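Local coordinates for protein phiAB6 tailspike (PDB 5JS4) that probably cleaves the exopolysaccharide of Acinetobacter baumannii as the trimeric beta-helical tailspike of a phage, at residues A[272-282]-A[292-300]; A[375-383]-A[402-410]. All coordinates share one frame; numbering follows the deposited sequence.

Contact 1: A[272-282]-A[292-300]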
# COMPACT_ATOMS: atom_id res chain seq x y z
N THR A 272 17.61 -37.97 -5.74
CA THR A 272 16.55 -36.98 -5.55
C THR A 272 17.05 -35.54 -5.68
O THR A 272 18.22 -35.24 -5.42
CB THR A 272 15.85 -37.17 -4.19
OG1 THR A 272 16.84 -37.22 -3.16
CG2 THR A 272 15.06 -38.48 -4.18
N GLY A 273 16.16 -34.64 -6.09
CA GLY A 273 16.51 -33.25 -6.37
C GLY A 273 16.41 -32.32 -5.18
O GLY A 273 16.57 -32.73 -4.03
N GLN A 274 16.13 -31.04 -5.47
CA GLN A 274 16.10 -30.00 -4.45
C GLN A 274 15.05 -30.23 -3.38
O GLN A 274 15.27 -29.88 -2.22
CB GLN A 274 15.83 -28.63 -5.09
CG GLN A 274 16.98 -28.03 -5.87
CD GLN A 274 16.81 -26.54 -6.11
OE1 GLN A 274 16.03 -25.87 -5.43
NE2 GLN A 274 17.55 -26.02 -7.08
N ASN A 275 13.90 -30.78 -3.77
CA ASN A 275 12.75 -30.91 -2.88
C ASN A 275 12.31 -32.35 -2.70
O ASN A 275 12.57 -33.20 -3.55
CB ASN A 275 11.56 -30.10 -3.43
CG ASN A 275 11.89 -28.63 -3.65
OD1 ASN A 275 11.50 -28.04 -4.65
ND2 ASN A 275 12.61 -28.04 -2.71
N LEU A 276 11.66 -32.60 -1.56
CA LEU A 276 10.92 -33.83 -1.33
C LEU A 276 9.51 -33.67 -1.88
O LEU A 276 8.87 -32.64 -1.66
CB LEU A 276 10.89 -34.17 0.16
CG LEU A 276 10.16 -35.47 0.56
CD1 LEU A 276 10.82 -36.14 1.76
CD2 LEU A 276 8.69 -35.23 0.86
N TYR A 277 9.04 -34.68 -2.60
CA TYR A 277 7.70 -34.69 -3.19
C TYR A 277 6.87 -35.84 -2.66
O TYR A 277 7.38 -36.93 -2.41
CB TYR A 277 7.79 -34.79 -4.72
CG TYR A 277 8.46 -33.60 -5.33
CD1 TYR A 277 9.84 -33.57 -5.50
CD2 TYR A 277 7.73 -32.47 -5.71
CE1 TYR A 277 10.47 -32.47 -6.04
CE2 TYR A 277 8.36 -31.36 -6.25
CZ TYR A 277 9.73 -31.37 -6.41
OH TYR A 277 10.36 -30.27 -6.94
N LEU A 278 5.57 -35.58 -2.48
CA LEU A 278 4.62 -36.64 -2.17
C LEU A 278 4.06 -37.23 -3.45
O LEU A 278 4.09 -36.59 -4.50
CB LEU A 278 3.48 -36.08 -1.32
CG LEU A 278 3.88 -35.39 -0.01
CD1 LEU A 278 2.62 -34.93 0.71
CD2 LEU A 278 4.72 -36.29 0.88
N GLY A 279 3.55 -38.45 -3.36
CA GLY A 279 2.85 -39.09 -4.47
C GLY A 279 1.49 -38.46 -4.70
O GLY A 279 1.07 -37.59 -3.94
N ALA A 280 0.80 -38.91 -5.74
CA ALA A 280 -0.45 -38.27 -6.18
C ALA A 280 -1.51 -38.27 -5.09
O ALA A 280 -2.13 -37.24 -4.82
CB ALA A 280 -0.98 -38.94 -7.43
N LYS A 281 -1.72 -39.43 -4.47
CA LYS A 281 -2.72 -39.58 -3.42
C LYS A 281 -2.08 -40.23 -2.21
O LYS A 281 -1.37 -41.23 -2.34
CB LYS A 281 -3.89 -40.44 -3.91
CG LYS A 281 -5.02 -40.58 -2.90
CD LYS A 281 -5.92 -41.77 -3.21
CE LYS A 281 -6.83 -42.10 -2.04
NZ LYS A 281 -7.86 -41.06 -1.82
N GLY A 282 -2.34 -39.68 -1.03
CA GLY A 282 -1.90 -40.34 0.19
C GLY A 282 -1.96 -39.50 1.44
O GLY A 282 -1.69 -38.30 1.42
N LEU A 292 15.32 -33.37 6.67
CA LEU A 292 15.20 -33.09 5.24
C LEU A 292 16.54 -32.91 4.54
O LEU A 292 16.60 -32.90 3.31
CB LEU A 292 14.31 -31.85 5.01
CG LEU A 292 12.82 -32.07 5.26
CD1 LEU A 292 12.09 -30.74 5.34
CD2 LEU A 292 12.19 -32.95 4.19
N LYS A 293 17.62 -32.76 5.31
CA LYS A 293 18.97 -32.66 4.76
C LYS A 293 19.08 -31.52 3.74
O LYS A 293 19.77 -31.65 2.73
CB LYS A 293 19.41 -33.98 4.11
CG LYS A 293 19.31 -35.21 5.00
CD LYS A 293 20.31 -35.15 6.14
CE LYS A 293 20.40 -36.48 6.87
NZ LYS A 293 21.18 -37.51 6.11
N GLY A 294 18.38 -30.42 4.00
CA GLY A 294 18.44 -29.25 3.13
C GLY A 294 17.49 -29.28 1.95
O GLY A 294 17.46 -28.34 1.16
N LYS A 295 16.70 -30.35 1.83
CA LYS A 295 15.69 -30.40 0.79
C LYS A 295 14.46 -29.62 1.22
O LYS A 295 14.09 -29.62 2.39
CB LYS A 295 15.31 -31.84 0.45
CG LYS A 295 16.48 -32.63 -0.13
CD LYS A 295 16.03 -33.95 -0.71
CE LYS A 295 17.22 -34.81 -1.07
NZ LYS A 295 18.03 -34.28 -2.20
N GLY A 296 13.85 -28.92 0.27
CA GLY A 296 12.56 -28.30 0.51
C GLY A 296 11.46 -29.34 0.51
O GLY A 296 11.71 -30.53 0.32
N LEU A 297 10.23 -28.87 0.68
CA LEU A 297 9.09 -29.75 0.85
C LEU A 297 7.95 -29.32 -0.07
O LEU A 297 7.46 -28.20 0.03
CB LEU A 297 8.65 -29.74 2.31
CG LEU A 297 7.49 -30.65 2.73
CD1 LEU A 297 7.72 -32.10 2.34
CD2 LEU A 297 7.27 -30.53 4.23
N VAL A 298 7.56 -30.22 -0.97
CA VAL A 298 6.45 -29.99 -1.89
C VAL A 298 5.41 -31.08 -1.67
O VAL A 298 5.70 -32.27 -1.82
CB VAL A 298 6.92 -29.98 -3.36
CG1 VAL A 298 5.75 -29.74 -4.30
CG2 VAL A 298 7.99 -28.92 -3.56
N GLY A 299 4.20 -30.68 -1.31
CA GLY A 299 3.13 -31.63 -1.04
C GLY A 299 2.38 -32.04 -2.29
O GLY A 299 2.84 -31.82 -3.41
N ASN A 300 1.21 -32.63 -2.08
CA ASN A 300 0.34 -33.05 -3.17
C ASN A 300 -0.99 -32.31 -3.14
O ASN A 300 -2.03 -32.84 -3.53
CB ASN A 300 0.14 -34.58 -3.16
CG ASN A 300 -0.35 -35.12 -1.83
OD1 ASN A 300 -0.72 -34.36 -0.92
ND2 ASN A 300 -0.36 -36.43 -1.70
O HOH W 1 20.19 -36.14 -3.76
O HOH W 2 4.52 -33.67 -4.78
O HOH W 3 -3.48 -35.17 -3.19
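Leu276 and Val298 lie at the centre of a short parallel pairing, in which strand 275-277 runs beside strand 296-298. Backbone bonds alternate across it: Leu276 N gives to Gly296 O at 2.8 Å, and Leu276 O takes Val298 N, also at 2.8 Å. Side chains add bonds at both ends. Lys295, bent at its last torsion (chi4 -68°), brings NZ to Gly273 O at 2.8 Å, while the amide of Asn300 sends ND2 to Gly279 O at 2.9 Å, the acceptor lying close to the amide plane. Water joins Leu278 O to Gly299 O where the strands part.

Apolar contacts divide between the two faces. On one, Leu276 and Leu297 point the same way and touch through CD2 and CD1 at 3.6 Å. On the other, Val298 sets CB 3.5 Å from Tyr277 CE2, its CG2 reaching back to Asn275 CB; Asn275 ND2 lies over Gly296, 3.2 Å from its CA.

Helix 260-268 covers Leu276 through Tyr266 and Cys267, strand 353-358 packs on Leu297, strand 336-338 continues the parallel pairing beyond 296-298, and Gln274 binds Gly313 of the second subunit.

Contact 2: A[375-383]-A[402-410]; sequences QIVVKQALV and CEDPLNRVS
Gln380 and Arg408 meet at the outer end of this contact, whereas Val378, Ala381 and Leu382 pack against Cys402, Asp404 and Ser410 further in. The inner part is close and mostly buried. Val378 and Cys402 lie side by side on one face, CB to CB 4.0 Å, and Cys402 SG comes 3.5 Å from Gln380 O. The methyl of Ala381 sits among Asp404 OD1, Arg408 CB and Ser410 OG, the last at 3.6 Å. Ser410 OG then accepts Leu382 N at 3.0 Å with an N-H...O angle of 158°, while its CB lies against Leu382 CB. Asp404 shapes the loop from within: its carboxylate receives Arg408 N on OD1 and Val409 N on OD2, both from the syn side, and its carbonyl closes a type I turn with Asn407 N.

The outer part is more open and wetter. Gln380 folds back at chi2 (-54°), bringing OE1 to the edge of the guanidinium of Arg408, whose chain is extended from CG to NE, and NE donates to it at 2.7 Å. OE1 lies almost in the guanidinium plane, although the amide and guanidinium planes stand nearly perpendicular, 83° apart. A water bonded to Gln380 OE1 and Asp404 OD1 also accepts Leu406 N, linking this side-chain pair to the turn. Two more waters bridge the backbones, one between Val378 O and Glu403 N, the other among Val378 O, Gln380 O and Asp404 N. Lys379 NZ and Glu403 OE1 are likewise joined through water.

Such a meeting of successive corners, where strand 374-379 gives way to 381-393 and strand 398-402 leads through a longer loop to 410-411, is characteristic of a right-handed parallel beta-helix of the pectate lyase-like type.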
# COMPACT_ATOMS: atom_id res chain seq x y z
N GLN A 375 3.83 -24.11 14.26
CA GLN A 375 3.63 -24.68 12.93
C GLN A 375 4.87 -24.44 12.07
O GLN A 375 5.47 -25.40 11.58
CB GLN A 375 2.34 -24.16 12.31
CG GLN A 375 1.12 -24.77 12.99
CD GLN A 375 -0.20 -24.16 12.56
OE1 GLN A 375 -0.28 -22.98 12.25
NE2 GLN A 375 -1.25 -24.97 12.58
N ILE A 376 5.27 -23.19 11.92
CA ILE A 376 6.51 -22.84 11.23
C ILE A 376 7.53 -22.37 12.26
O ILE A 376 7.30 -21.39 12.95
CB ILE A 376 6.27 -21.73 10.19
CG1 ILE A 376 5.24 -22.17 9.14
CG2 ILE A 376 7.59 -21.33 9.53
CD1 ILE A 376 5.70 -23.25 8.18
N VAL A 377 8.64 -23.09 12.35
CA VAL A 377 9.73 -22.71 13.24
C VAL A 377 10.86 -22.15 12.39
O VAL A 377 11.52 -22.88 11.66
CB VAL A 377 10.24 -23.92 14.06
CG1 VAL A 377 11.40 -23.52 14.96
CG2 VAL A 377 9.10 -24.50 14.89
N VAL A 378 11.07 -20.84 12.48
CA VAL A 378 12.13 -20.18 11.73
C VAL A 378 13.42 -20.26 12.54
O VAL A 378 13.44 -19.87 13.71
CB VAL A 378 11.80 -18.69 11.47
CG1 VAL A 378 12.92 -18.04 10.66
CG2 VAL A 378 10.47 -18.56 10.74
N LYS A 379 14.48 -20.75 11.92
CA LYS A 379 15.79 -20.81 12.56
C LYS A 379 16.62 -19.60 12.15
O LYS A 379 16.47 -19.07 11.04
CB LYS A 379 16.51 -22.12 12.21
CG LYS A 379 15.72 -23.39 12.53
CD LYS A 379 15.38 -23.54 14.01
CE LYS A 379 16.58 -24.00 14.82
NZ LYS A 379 16.24 -24.16 16.27
N GLN A 380 17.48 -19.16 13.07
CA GLN A 380 18.23 -17.92 12.93
C GLN A 380 17.26 -16.74 12.71
O GLN A 380 16.24 -16.67 13.38
CB GLN A 380 19.32 -18.05 11.86
CG GLN A 380 20.36 -19.11 12.21
CD GLN A 380 20.96 -18.89 13.59
OE1 GLN A 380 21.38 -17.78 13.93
NE2 GLN A 380 21.00 -19.95 14.40
N ALA A 381 17.57 -15.82 11.79
CA ALA A 381 16.74 -14.63 11.60
C ALA A 381 16.27 -14.50 10.15
O ALA A 381 16.93 -14.97 9.23
CB ALA A 381 17.49 -13.39 12.03
N LEU A 382 15.13 -13.84 9.97
CA LEU A 382 14.62 -13.60 8.62
C LEU A 382 15.56 -12.72 7.81
O LEU A 382 16.15 -11.77 8.33
CB LEU A 382 13.26 -12.89 8.66
CG LEU A 382 12.12 -13.45 9.49
CD1 LEU A 382 10.88 -12.58 9.32
CD2 LEU A 382 11.82 -14.89 9.09
N VAL A 383 15.71 -13.06 6.54
CA VAL A 383 16.25 -12.15 5.54
C VAL A 383 15.96 -12.76 4.17
O VAL A 383 16.33 -13.89 3.89
CB VAL A 383 17.76 -11.83 5.76
CG1 VAL A 383 18.53 -13.05 6.25
CG2 VAL A 383 18.39 -11.24 4.50
N CYS A 402 9.80 -17.35 15.59
CA CYS A 402 11.20 -17.03 15.32
C CYS A 402 11.90 -16.60 16.61
O CYS A 402 11.67 -15.50 17.12
CB CYS A 402 11.31 -15.93 14.26
SG CYS A 402 13.00 -15.41 13.88
N GLU A 403 12.75 -17.48 17.13
CA GLU A 403 13.48 -17.24 18.37
C GLU A 403 14.61 -16.23 18.18
O GLU A 403 14.81 -15.35 19.02
CB GLU A 403 14.05 -18.56 18.90
CG GLU A 403 14.77 -18.46 20.24
CD GLU A 403 15.42 -19.76 20.68
OE1 GLU A 403 15.38 -20.75 19.92
OE2 GLU A 403 15.97 -19.80 21.80
N ASP A 404 15.35 -16.37 17.07
CA ASP A 404 16.54 -15.58 16.79
C ASP A 404 17.50 -15.59 17.99
O ASP A 404 17.83 -14.55 18.53
CB ASP A 404 16.16 -14.14 16.40
CG ASP A 404 17.33 -13.33 15.84
OD1 ASP A 404 18.41 -13.90 15.57
OD2 ASP A 404 17.17 -12.11 15.65
N PRO A 405 17.94 -16.80 18.40
CA PRO A 405 18.72 -16.92 19.64
C PRO A 405 20.01 -16.10 19.69
O PRO A 405 20.44 -15.71 20.78
CB PRO A 405 19.03 -18.43 19.71
CG PRO A 405 18.88 -18.92 18.31
CD PRO A 405 17.79 -18.09 17.71
N LEU A 406 20.62 -15.84 18.53
CA LEU A 406 21.86 -15.07 18.46
C LEU A 406 21.63 -13.57 18.23
O LEU A 406 22.59 -12.81 18.06
CB LEU A 406 22.77 -15.62 17.37
CG LEU A 406 23.14 -17.11 17.45
CD1 LEU A 406 24.04 -17.48 16.29
CD2 LEU A 406 23.79 -17.45 18.78
N ASN A 407 20.36 -13.14 18.22
CA ASN A 407 20.01 -11.73 18.06
C ASN A 407 20.63 -11.14 16.78
O ASN A 407 21.24 -10.07 16.81
CB ASN A 407 20.44 -10.92 19.29
CG ASN A 407 19.81 -9.54 19.34
OD1 ASN A 407 18.64 -9.36 19.00
ND2 ASN A 407 20.59 -8.54 19.75
N ARG A 408 20.46 -11.85 15.67
CA ARG A 408 20.94 -11.38 14.37
C ARG A 408 20.11 -10.21 13.85
O ARG A 408 20.60 -9.38 13.08
CB ARG A 408 20.91 -12.51 13.34
CG ARG A 408 21.88 -13.65 13.59
CD ARG A 408 21.78 -14.69 12.49
NE ARG A 408 22.70 -15.81 12.68
CZ ARG A 408 23.96 -15.85 12.25
NH1 ARG A 408 24.50 -14.83 11.59
NH2 ARG A 408 24.70 -16.93 12.49
N VAL A 409 18.85 -10.15 14.29
CA VAL A 409 17.83 -9.18 13.85
C VAL A 409 17.24 -9.63 12.52
O VAL A 409 17.93 -9.73 11.51
CB VAL A 409 18.34 -7.72 13.76
CG1 VAL A 409 17.20 -6.78 13.38
CG2 VAL A 409 18.96 -7.28 15.08
N SER A 410 15.94 -9.90 12.54
CA SER A 410 15.20 -10.30 11.34
C SER A 410 14.93 -9.10 10.45
O SER A 410 14.59 -8.02 10.94
CB SER A 410 13.87 -10.95 11.74
OG SER A 410 14.08 -12.24 12.29
O HOH W 4 15.26 -18.42 15.22
O HOH W 5 12.40 -20.16 16.18
O HOH W 6 15.95 -21.26 17.13
O HOH W 7 19.74 -16.31 15.84
O HOH W 8 18.67 -11.15 9.26

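Overall arrangement
Contacts 1 and 2 follow one another along the chain and along the beta-helix, illustrating two ways in which successive coils are joined: direct strand pairing near the N-terminal end in contact 1, and a corner with a protruding loop and bridging waters in contact 2. Their centres are 24 Å apart and their nearest atoms about 8 Å apart, without touching. Strand 353-358 lies between them, packing on Leu297 of contact 1 and on Ile376 and Val377 of contact 2. At the start of segment 375-383, Gln375 NE2 bonds to the carbonyl O of Asn371, which lines a malonic acid pocket together with Tyr310, Arg343, Ile370 and Tyr394; no residue of either contact belongs to that pocket.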